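Local structure of aldehyde dehydrogenase 12 (Zea mays, 6D97) at residues E203-Q208 with L221-K226; Q135-K140 with S228-Q233; P191-T196 with K260-A265. The protein catalyses the NAD-dependent oxidation of L-glutamate gamma-semialdehyde to glutamate, the last step of proline breakdown in plants. All blocks are in the same frame, centred on the assembly; numbering follows the deposited sequence.

Interaction 1: E203-Q208 with L221-K226; sequences EIPLLQ and LKVDSK. With NAD (nicotinamide-adenine-dinucleotide), chain E.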
loop_
_atom_site.group_PDB
_atom_site.type_symbol
_atom_site.label_atom_id
_atom_site.label_comp_id
_atom_site.label_asym_id
_atom_site.label_seq_id
_atom_site.Cartn_x
_atom_site.Cartn_y
_atom_site.Cartn_z
ATOM N N GLU A 203 26.694 -6.318 -9.414
ATOM C CA GLU A 203 25.500 -5.689 -8.855
ATOM C C GLU A 203 24.280 -5.901 -9.741
ATOM O O GLU A 203 23.219 -6.317 -9.263
ATOM C CB GLU A 203 25.754 -4.197 -8.644
ATOM C CG GLU A 203 24.577 -3.431 -8.074
ATOM C CD GLU A 203 24.885 -1.955 -7.910
ATOM O OE1 GLU A 203 26.080 -1.604 -7.808
ATOM O OE2 GLU A 203 23.938 -1.144 -7.889
ATOM N N ILE A 204 24.402 -5.611 -11.032
ATOM C CA ILE A 204 23.256 -5.693 -11.937
ATOM C C ILE A 204 22.801 -7.143 -12.090
ATOM O O ILE A 204 21.624 -7.435 -11.830
ATOM C CB ILE A 204 23.564 -5.053 -13.301
ATOM C CG1 ILE A 204 23.815 -3.553 -13.151
ATOM C CG2 ILE A 204 22.434 -5.328 -14.274
ATOM C CD1 ILE A 204 24.262 -2.890 -14.431
ATOM N N PRO A 205 23.665 -8.087 -12.496
ATOM C CA PRO A 205 23.174 -9.467 -12.669
ATOM C C PRO A 205 22.684 -10.117 -11.384
ATOM O O PRO A 205 21.668 -10.822 -11.414
ATOM C CB PRO A 205 24.387 -10.200 -13.259
ATOM C CG PRO A 205 25.554 -9.349 -12.934
ATOM C CD PRO A 205 25.069 -7.956 -12.931
ATOM N N LEU A 206 23.364 -9.900 -10.253
ATOM C CA LEU A 206 22.934 -10.537 -9.008
ATOM C C LEU A 206 21.552 -10.054 -8.584
ATOM O O LEU A 206 20.700 -10.860 -8.189
ATOM C CB LEU A 206 23.946 -10.278 -7.892
ATOM C CG LEU A 206 23.501 -10.705 -6.487
ATOM C CD1 LEU A 206 23.363 -12.217 -6.403
ATOM C CD2 LEU A 206 24.449 -10.190 -5.414
ATOM N N LEU A 207 21.312 -8.743 -8.664
ATOM C CA LEU A 207 20.053 -8.190 -8.171
ATOM C C LEU A 207 18.879 -8.598 -9.053
ATOM O O LEU A 207 17.777 -8.847 -8.549
ATOM C CB LEU A 207 20.152 -6.668 -8.073
ATOM C CG LEU A 207 20.610 -6.083 -6.733
ATOM C CD1 LEU A 207 21.946 -6.654 -6.293
ATOM C CD2 LEU A 207 20.673 -4.562 -6.798
ATOM N N GLN A 208 19.088 -8.673 -10.371
ATOM C CA GLN A 208 18.020 -9.141 -11.248
ATOM C C GLN A 208 17.851 -10.652 -11.150
ATOM O O GLN A 208 16.728 -11.164 -11.243
ATOM C CB GLN A 208 18.290 -8.717 -12.695
ATOM C CG GLN A 208 18.420 -7.212 -12.906
ATOM C CD GLN A 208 17.088 -6.478 -12.854
ATOM O OE1 GLN A 208 16.054 -7.054 -12.510
ATOM N NE2 GLN A 208 17.108 -5.194 -13.207
ATOM N N LEU A 221 20.827 -16.777 -17.067
ATOM C CA LEU A 221 21.576 -15.547 -16.863
ATOM C C LEU A 221 22.758 -15.496 -17.820
ATOM O O LEU A 221 23.554 -16.438 -17.883
ATOM C CB LEU A 221 22.062 -15.432 -15.417
ATOM C CG LEU A 221 23.036 -14.279 -15.171
ATOM C CD1 LEU A 221 22.377 -12.927 -15.399
ATOM C CD2 LEU A 221 23.610 -14.358 -13.773
ATOM N N LYS A 222 22.865 -14.398 -18.559
ATOM C CA LYS A 222 23.980 -14.169 -19.468
ATOM C C LYS A 222 24.647 -12.852 -19.098
ATOM O O LYS A 222 23.999 -11.799 -19.105
ATOM C CB LYS A 222 23.508 -14.151 -20.923
ATOM C CG LYS A 222 24.624 -14.024 -21.945
ATOM C CD LYS A 222 24.419 -12.798 -22.817
ATOM C CE LYS A 222 25.432 -12.738 -23.949
ATOM N NZ LYS A 222 26.803 -12.433 -23.452
ATOM N N VAL A 223 25.933 -12.916 -18.770
ATOM C CA VAL A 223 26.743 -11.743 -18.470
ATOM C C VAL A 223 27.798 -11.616 -19.558
ATOM O O VAL A 223 28.302 -12.627 -20.061
ATOM C CB VAL A 223 27.388 -11.842 -17.071
ATOM C CG1 VAL A 223 28.226 -10.606 -16.759
ATOM C CG2 VAL A 223 26.311 -12.047 -16.012
ATOM N N ASP A 224 28.098 -10.374 -19.942
ATOM C CA ASP A 224 29.147 -10.074 -20.909
ATOM C C ASP A 224 30.391 -10.894 -20.613
ATOM O O ASP A 224 30.912 -10.872 -19.493
ATOM C CB ASP A 224 29.479 -8.578 -20.877
ATOM C CG ASP A 224 30.308 -8.136 -22.074
ATOM O OD1 ASP A 224 31.431 -8.654 -22.268
ATOM O OD2 ASP A 224 29.823 -7.276 -22.838
ATOM N N SER A 225 30.852 -11.640 -21.622
ATOM C CA SER A 225 31.917 -12.614 -21.406
ATOM C C SER A 225 33.182 -11.963 -20.870
ATOM O O SER A 225 34.009 -12.638 -20.249
ATOM C CB SER A 225 32.228 -13.360 -22.702
ATOM O OG SER A 225 31.135 -14.169 -23.101
ATOM N N LYS A 226 33.352 -10.661 -21.103
ATOM C CA LYS A 226 34.532 -9.976 -20.592
ATOM C C LYS A 226 34.601 -10.025 -19.072
ATOM O O LYS A 226 35.698 -10.034 -18.504
ATOM C CB LYS A 226 34.550 -8.525 -21.073
ATOM C CG LYS A 226 34.962 -8.338 -22.521
ATOM C CD LYS A 226 35.123 -6.859 -22.853
ATOM C CE LYS A 226 34.237 -6.449 -24.020
ATOM N NZ LYS A 226 32.785 -6.560 -23.690
HETATM P PA NAD E . 25.575 -4.275 -25.059
HETATM O O1A NAD E . 24.147 -3.984 -25.624
HETATM O O2A NAD E . 26.725 -4.247 -25.938
HETATM O O5B NAD E . 25.877 -5.601 -24.482
HETATM C C5B NAD E . 25.275 -5.987 -23.270
HETATM C C4B NAD E . 24.927 -7.469 -23.196
HETATM O O4B NAD E . 23.967 -7.858 -24.163
HETATM C C3B NAD E . 26.116 -8.366 -23.319
HETATM O O3B NAD E . 26.009 -9.439 -22.466
HETATM C C2B NAD E . 26.043 -8.797 -24.720
HETATM O O2B NAD E . 26.666 -10.012 -24.893
HETATM C C1B NAD E . 24.575 -8.875 -24.915
HETATM N N9A NAD E . 24.124 -8.775 -26.287
HETATM C C8A NAD E . 24.620 -7.975 -27.300
HETATM N N7A NAD E . 23.893 -8.168 -28.407
HETATM C C5A NAD E . 22.887 -9.093 -28.147
HETATM C C6A NAD E . 21.865 -9.660 -28.885
HETATM N N6A NAD E . 21.697 -9.290 -30.263
HETATM N N1A NAD E . 21.036 -10.551 -28.323
HETATM C C2A NAD E . 21.167 -10.922 -27.023
HETATM N N3A NAD E . 22.158 -10.387 -26.264
HETATM C C4A NAD E . 23.014 -9.487 -26.791
HETATM O O3 NAD E . 26.123 -3.421 -23.996
HETATM P PN NAD E . 27.406 -2.490 -24.092
HETATM O O1N NAD E . 27.320 -1.651 -22.765
HETATM O O2N NAD E . 28.674 -3.293 -24.056
HETATM O O5D NAD E . 27.403 -1.538 -25.258
#

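Interaction 2: Q135-K140 with S228-Q233; sequences QRVSPK and SIVMEQ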
loop_
_atom_site.group_PDB
_atom_site.type_symbol
_atom_site.label_atom_id
_atom_site.label_comp_id
_atom_site.label_asym_id
_atom_site.label_seq_id
_atom_site.Cartn_x
_atom_site.Cartn_y
_atom_site.Cartn_z
ATOM N N GLN A 135 37.695 -5.593 -10.312
ATOM C CA GLN A 135 38.730 -4.701 -10.825
ATOM C C GLN A 135 39.486 -5.304 -11.999
ATOM O O GLN A 135 39.861 -4.583 -12.927
ATOM C CB GLN A 135 39.721 -4.355 -9.718
ATOM C CG GLN A 135 39.341 -3.189 -8.848
ATOM C CD GLN A 135 40.482 -2.754 -7.956
ATOM O OE1 GLN A 135 40.858 -3.458 -7.023
ATOM N NE2 GLN A 135 41.046 -1.590 -8.245
ATOM N N ARG A 136 39.735 -6.613 -11.972
ATOM C CA ARG A 136 40.558 -7.211 -13.018
ATOM C C ARG A 136 39.846 -7.248 -14.363
ATOM O O ARG A 136 40.493 -7.148 -15.405
ATOM C CB ARG A 136 40.997 -8.620 -12.615
ATOM C CG ARG A 136 41.903 -8.725 -11.385
ATOM C CD ARG A 136 43.211 -7.960 -11.543
ATOM N NE ARG A 136 43.915 -8.299 -12.776
ATOM C CZ ARG A 136 44.735 -9.334 -12.919
ATOM N NH1 ARG A 136 44.968 -10.153 -11.905
ATOM N NH2 ARG A 136 45.322 -9.554 -14.085
ATOM N N VAL A 137 38.527 -7.389 -14.370
ATOM C CA VAL A 137 37.782 -7.555 -15.611
ATOM C C VAL A 137 37.083 -6.271 -16.040
ATOM O O VAL A 137 37.003 -5.985 -17.234
ATOM C CB VAL A 137 36.782 -8.726 -15.490
ATOM C CG1 VAL A 137 37.533 -10.022 -15.361
ATOM C CG2 VAL A 137 35.863 -8.532 -14.295
ATOM N N SER A 138 36.561 -5.497 -15.094
ATOM C CA SER A 138 35.924 -4.211 -15.372
ATOM C C SER A 138 36.689 -3.150 -14.592
ATOM O O SER A 138 36.265 -2.747 -13.500
ATOM C CB SER A 138 34.441 -4.219 -15.006
ATOM O OG SER A 138 33.835 -2.978 -15.311
ATOM N N PRO A 139 37.810 -2.669 -15.133
ATOM C CA PRO A 139 38.743 -1.849 -14.346
ATOM C C PRO A 139 38.100 -0.588 -13.790
ATOM O O PRO A 139 37.495 0.204 -14.518
ATOM C CB PRO A 139 39.854 -1.525 -15.353
ATOM C CG PRO A 139 39.799 -2.661 -16.327
ATOM C CD PRO A 139 38.343 -2.980 -16.469
ATOM N N LYS A 140 38.237 -0.424 -12.479
ATOM C CA LYS A 140 37.737 0.720 -11.731
ATOM C C LYS A 140 38.491 0.732 -10.411
ATOM O O LYS A 140 39.168 -0.236 -10.059
ATOM C CB LYS A 140 36.224 0.629 -11.519
ATOM C CG LYS A 140 35.801 -0.607 -10.746
ATOM C CD LYS A 140 34.295 -0.666 -10.557
ATOM C CE LYS A 140 33.586 -1.118 -11.827
ATOM N NZ LYS A 140 32.117 -1.286 -11.627
ATOM N N SER A 228 32.129 -12.046 -17.032
ATOM C CA SER A 228 31.227 -13.047 -16.473
ATOM C C SER A 228 31.881 -13.905 -15.401
ATOM O O SER A 228 31.178 -14.682 -14.745
ATOM C CB SER A 228 30.679 -13.951 -17.580
ATOM O OG SER A 228 31.722 -14.633 -18.256
ATOM N N ILE A 229 33.200 -13.791 -15.216
ATOM C CA ILE A 229 33.875 -14.559 -14.175
ATOM C C ILE A 229 33.333 -14.188 -12.806
ATOM O O ILE A 229 33.279 -15.028 -11.900
ATOM C CB ILE A 229 35.405 -14.353 -14.259
ATOM C CG1 ILE A 229 36.135 -15.398 -13.413
ATOM C CG2 ILE A 229 35.799 -12.945 -13.819
ATOM C CD1 ILE A 229 37.618 -15.528 -13.742
ATOM N N VAL A 230 32.886 -12.941 -12.643
ATOM C CA VAL A 230 32.435 -12.468 -11.338
ATOM C C VAL A 230 31.159 -13.188 -10.930
ATOM O O VAL A 230 31.076 -13.785 -9.850
ATOM C CB VAL A 230 32.234 -10.944 -11.358
ATOM C CG1 VAL A 230 31.644 -10.476 -10.038
ATOM C CG2 VAL A 230 33.553 -10.249 -11.644
ATOM N N MET A 231 30.140 -13.146 -11.794
ATOM C CA MET A 231 28.891 -13.831 -11.481
ATOM C C MET A 231 29.085 -15.334 -11.396
ATOM O O MET A 231 28.351 -16.010 -10.668
ATOM C CB MET A 231 27.817 -13.501 -12.514
ATOM C CG MET A 231 26.973 -12.312 -12.140
ATOM S SD MET A 231 26.359 -12.339 -10.442
ATOM C CE MET A 231 25.147 -13.650 -10.540
ATOM N N GLU A 232 30.059 -15.879 -12.127
ATOM C CA GLU A 232 30.351 -17.302 -12.009
ATOM C C GLU A 232 30.783 -17.642 -10.588
ATOM O O GLU A 232 30.297 -18.611 -9.993
ATOM C CB GLU A 232 31.426 -17.702 -13.019
ATOM C CG GLU A 232 31.392 -19.173 -13.392
ATOM C CD GLU A 232 32.697 -19.886 -13.118
ATOM O OE1 GLU A 232 33.216 -20.548 -14.038
ATOM O OE2 GLU A 232 33.205 -19.783 -11.982
ATOM N N GLN A 233 31.683 -16.835 -10.022
ATOM C CA GLN A 233 32.073 -17.010 -8.626
ATOM C C GLN A 233 30.901 -16.753 -7.690
ATOM O O GLN A 233 30.734 -17.455 -6.686
ATOM C CB GLN A 233 33.242 -16.085 -8.291
ATOM C CG GLN A 233 34.463 -16.307 -9.164
ATOM C CD GLN A 233 35.003 -17.718 -9.055
ATOM O OE1 GLN A 233 35.391 -18.165 -7.977
ATOM N NE2 GLN A 233 35.022 -18.431 -10.171
#

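Interaction 3: P191-T196 with K260-A265; sequences PVAIIT and KLLLEA. With NAD (nicotinamide-adenine-dinucleotide), chain E.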
loop_
_atom_site.group_PDB
_atom_site.type_symbol
_atom_site.label_atom_id
_atom_site.label_comp_id
_atom_site.label_asym_id
_atom_site.label_seq_id
_atom_site.Cartn_x
_atom_site.Cartn_y
_atom_site.Cartn_z
ATOM N N PRO A 191 9.708 -19.376 -17.293
ATOM C CA PRO A 191 11.035 -19.342 -17.927
ATOM C C PRO A 191 11.351 -17.933 -18.404
ATOM O O PRO A 191 10.593 -17.341 -19.177
ATOM C CB PRO A 191 10.893 -20.321 -19.099
ATOM C CG PRO A 191 9.435 -20.255 -19.458
ATOM C CD PRO A 191 8.682 -19.962 -18.174
ATOM N N VAL A 192 12.465 -17.386 -17.917
ATOM C CA VAL A 192 12.861 -16.017 -18.217
ATOM C C VAL A 192 14.356 -15.977 -18.516
ATOM O O VAL A 192 15.088 -16.942 -18.290
ATOM C CB VAL A 192 12.519 -15.044 -17.067
ATOM C CG1 VAL A 192 11.045 -15.131 -16.712
ATOM C CG2 VAL A 192 13.378 -15.324 -15.852
ATOM N N ALA A 193 14.802 -14.828 -19.024
ATOM C CA ALA A 193 16.195 -14.608 -19.378
ATOM C C ALA A 193 16.670 -13.272 -18.822
ATOM O O ALA A 193 15.887 -12.329 -18.672
ATOM C CB ALA A 193 16.401 -14.639 -20.895
ATOM N N ILE A 194 17.963 -13.209 -18.508
ATOM C CA ILE A 194 18.603 -12.007 -17.985
ATOM C C ILE A 194 19.904 -11.786 -18.739
ATOM O O ILE A 194 20.722 -12.704 -18.862
ATOM C CB ILE A 194 18.873 -12.106 -16.474
ATOM C CG1 ILE A 194 17.581 -12.441 -15.744
ATOM C CG2 ILE A 194 19.428 -10.800 -15.945
ATOM C CD1 ILE A 194 17.804 -12.858 -14.309
ATOM N N ILE A 195 20.092 -10.569 -19.241
ATOM C CA ILE A 195 21.247 -10.197 -20.051
ATOM C C ILE A 195 21.793 -8.880 -19.508
ATOM O O ILE A 195 21.080 -7.870 -19.500
ATOM C CB ILE A 195 20.872 -10.059 -21.537
ATOM C CG1 ILE A 195 20.184 -11.335 -22.036
ATOM C CG2 ILE A 195 22.098 -9.741 -22.365
ATOM C CD1 ILE A 195 19.598 -11.212 -23.420
ATOM N N THR A 196 23.043 -8.888 -19.054
ATOM C CA THR A 196 23.648 -7.745 -18.386
ATOM C C THR A 196 25.005 -7.405 -18.986
ATOM O O THR A 196 25.650 -8.257 -19.609
ATOM C CB THR A 196 23.799 -8.005 -16.879
ATOM O OG1 THR A 196 24.881 -8.913 -16.647
ATOM C CG2 THR A 196 22.525 -8.585 -16.310
ATOM N N LYS A 260 19.680 -16.008 -30.634
ATOM C CA LYS A 260 19.051 -17.232 -31.117
ATOM C C LYS A 260 18.364 -17.982 -29.983
ATOM O O LYS A 260 17.263 -18.517 -30.161
ATOM C CB LYS A 260 20.082 -18.138 -31.787
ATOM C CG LYS A 260 20.803 -17.552 -32.983
ATOM C CD LYS A 260 21.767 -18.597 -33.530
ATOM C CE LYS A 260 23.027 -17.978 -34.106
ATOM N NZ LYS A 260 22.766 -17.256 -35.377
ATOM N N LEU A 261 19.004 -18.043 -28.812
ATOM C CA LEU A 261 18.403 -18.747 -27.685
ATOM C C LEU A 261 17.088 -18.100 -27.271
ATOM O O LEU A 261 16.120 -18.796 -26.944
ATOM C CB LEU A 261 19.377 -18.787 -26.510
ATOM C CG LEU A 261 18.806 -19.342 -25.206
ATOM C CD1 LEU A 261 18.330 -20.774 -25.393
ATOM C CD2 LEU A 261 19.838 -19.258 -24.098
ATOM N N LEU A 262 17.032 -16.764 -27.293
ATOM C CA LEU A 262 15.805 -16.064 -26.923
ATOM C C LEU A 262 14.669 -16.395 -27.880
ATOM O O LEU A 262 13.524 -16.583 -27.456
ATOM C CB LEU A 262 16.044 -14.554 -26.896
ATOM C CG LEU A 262 17.014 -13.992 -25.855
ATOM C CD1 LEU A 262 17.191 -12.488 -26.046
ATOM C CD2 LEU A 262 16.534 -14.301 -24.452
ATOM N N LEU A 263 14.963 -16.464 -29.176
ATOM C CA LEU A 263 13.927 -16.758 -30.156
ATOM C C LEU A 263 13.588 -18.239 -30.226
ATOM O O LEU A 263 12.494 -18.589 -30.684
ATOM C CB LEU A 263 14.362 -16.246 -31.529
ATOM C CG LEU A 263 14.446 -14.720 -31.595
ATOM C CD1 LEU A 263 15.109 -14.246 -32.880
ATOM C CD2 LEU A 263 13.056 -14.119 -31.453
ATOM N N GLU A 264 14.488 -19.112 -29.776
ATOM C CA GLU A 264 14.223 -20.544 -29.788
ATOM C C GLU A 264 13.592 -21.028 -28.490
ATOM O O GLU A 264 12.724 -21.907 -28.516
ATOM C CB GLU A 264 15.517 -21.315 -30.058
ATOM C CG GLU A 264 15.973 -21.274 -31.508
ATOM C CD GLU A 264 16.119 -22.659 -32.103
ATOM O OE1 GLU A 264 17.258 -23.167 -32.166
ATOM O OE2 GLU A 264 15.087 -23.248 -32.489
ATOM N N ALA A 265 14.012 -20.475 -27.351
ATOM C CA ALA A 265 13.456 -20.891 -26.071
ATOM C C ALA A 265 12.172 -20.153 -25.726
ATOM O O ALA A 265 11.398 -20.642 -24.895
ATOM C CB ALA A 265 14.485 -20.688 -24.956
HETATM P PA NAD E . 25.575 -4.275 -25.059
HETATM O O1A NAD E . 24.147 -3.984 -25.624
HETATM O O2A NAD E . 26.725 -4.247 -25.938
HETATM O O5B NAD E . 25.877 -5.601 -24.482
HETATM C C5B NAD E . 25.275 -5.987 -23.270
HETATM C C4B NAD E . 24.927 -7.469 -23.196
HETATM O O4B NAD E . 23.967 -7.858 -24.163
HETATM C C3B NAD E . 26.116 -8.366 -23.319
HETATM O O3B NAD E . 26.009 -9.439 -22.466
HETATM C C2B NAD E . 26.043 -8.797 -24.720
HETATM O O2B NAD E . 26.666 -10.012 -24.893
HETATM C C1B NAD E . 24.575 -8.875 -24.915
HETATM N N9A NAD E . 24.124 -8.775 -26.287
HETATM C C8A NAD E . 24.620 -7.975 -27.300
HETATM N N7A NAD E . 23.893 -8.168 -28.407
HETATM C C5A NAD E . 22.887 -9.093 -28.147
HETATM C C6A NAD E . 21.865 -9.660 -28.885
HETATM N N6A NAD E . 21.697 -9.290 -30.263
HETATM N N1A NAD E . 21.036 -10.551 -28.323
HETATM C C2A NAD E . 21.167 -10.922 -27.023
HETATM N N3A NAD E . 22.158 -10.387 -26.264
HETATM C C4A NAD E . 23.014 -9.487 -26.791
HETATM O O3 NAD E . 26.123 -3.421 -23.996
HETATM P PN NAD E . 27.406 -2.490 -24.092
HETATM O O1N NAD E . 27.320 -1.651 -22.765
HETATM O O2N NAD E . 28.674 -3.293 -24.056
HETATM O O5D NAD E . 27.403 -1.538 -25.258
#

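Interaction 1: E203-Q208 with L221-K226
P205, in the first turns of helix 203-214, rests its ring on V223 and L221 of strand 218-223. Its CB does the touching: it lies 3.8 Å from V223 CG2. It also lies 4.0 Å from L221 CD1. The side chains of P205 and V223 cross at about a right angle. The backbones come close here, with P205 CA 7.2 Å from V223 CA. The contact between the two segments is tight and apolar. M231 of helix 229-240 touches P205, L221 and V223, and T196 OG1 rests at the edge, against P205 and V223.

The strand alternates, so K222 points away from the helix, and its NZ reaches the cofactor. Its CG is anti to the backbone N (chi1 -176°), and the chain bends further out. K222 NZ donates to NAD O2B at 2.8 Å and weakly to NAD O3B at 3.3 Å. The same NZ is also bonded to S253 O.

Past the strand the chain leaves the helix behind; a turn leads from buried D224 to partly exposed K226. D224 OD1 takes two donors. K226 N meets its anti lone pair at 3.0 Å, with an angle of 161°, which closes an Asx turn. K226 NZ forms a salt bridge with D224 OD1 at 2.9 Å, from the syn side and 27° out of the carboxylate plane. With an alanine in place of D224, the K226 amide and ammonium group would probably both lose their shared acceptor, and the lysine chain would be set free to turn.

Strand 191-196, helix 203-214 and strand 218-223 form a beta-alpha-beta crossover. An apolar face under the helix and a polar strand end at the adenosine ribose are characteristic of the Rossmann-like NAD-binding domain of aldehyde dehydrogenases.

Interaction 2: Q135-K140 with S228-Q233
V137 turns its two methyls toward I229 and V230 by its chi1 of -67°. This sets CG1 anti to the carbonyl carbon and leaves CG2 between the backbone N and the carbonyl carbon. I229 has its CG1 anti to the backbone N (chi1 -166°), which leaves the CG2 branch to face V137. V230 offers its CG2.

Each methyl of V137 then has its own partner. V137 CG1 meets I229 CG2 at 3.7 Å, and V137 CG2 meets V230 CG2 at 3.9 Å. One valine thus straddles two successive residues of the facing helix. The side chains cross obliquely in both pairs. All three residues are buried, and the contact between the segments is purely apolar, with no hydrogen bond across it. The backbones stay further apart, with V137 CA 8.1 Å from I229 CA.

Polar bonds hold the chain just behind V137. S138 is the first residue to leave the helical path. Q135 NE2 donates to K140 O at 2.9 Å with an angle of 150°. The bond lies in the carbonyl plane of K140 and close to the amide plane of Q135. It ties the last turn of the helix to the loop that follows. K140 NZ forms a salt bridge with E148 of helix 142-157.

Beyond the two segments, I229 also touches A43 and V45 of strand 43-49, while V230 touches I134. The C-terminal end of helix 124-137 therefore packs on the first turn of helix 229-240. The latter is the helix that follows strand 218-223 in the parallel sheet. This is helix-on-helix packing, in which an outer helix covers a crossover helix of the Rossmann-like domain.

Interaction 3: P191-T196 with K260-A265
L262 is the one residue of helix 255-265 that meets both A193 and I195 of strand 191-196. Its CB leaves the helix flank and stands 6.0 Å from A193 CB, too far to touch. Its CG is anti to the carbonyl carbon (chi1 -65°), and this carries the branch point in toward the strand. There the leucine forks. CD2 drops onto A193, with L262 CD2 3.6 Å from A193 CB. CD1 runs to I195, with L262 CD1 3.8 Å from I195 CD1. This second pair meets tip to tip.

I195 also serves the cofactor. Its CD1 lies 3.9 Å from NAD N3A, so the same methyl meets the leucine and the adenine. Its other branch reaches the ribose, with I195 CG2 3.2 Å from NAD O4B. The next residue adds a polar hold: NAD O3B donates to T196 O at 3.1 Å.

Strand 191-196 is the middle strand of the five-stranded parallel sheet, between strands 218-223 and 269-273. Helix 255-265 lies over the face that carries A193 and I195 and leads into strand 269-273, where L262 also touches T270. I194 points away from this helix and packs on Q208 and A212 of helix 203-214, which covers the other face of the sheet.

All three contacts join buried apolar side chains, without a hydrogen bond across any of them. Interactions 1 and 3 share one sheet and one cofactor. Strands 191-196 and 218-223 are neighbours, K222 N probably bonding to I194 O, and helices pack on both faces. Both pair an apolar helix contact with polar holds on the adenosine ribose of NAD. Interaction 2 lies one layer further from the sheet, joins helix to helix and does not touch NAD. It meets interaction 1 mainly through M231, whose side chain packs on P205 and L221, and K226 O also packs on V137. It does not touch interaction 3. Surface is nearest in interaction 3, where K260, L263 and E264 are exposed on the outer side of the helix.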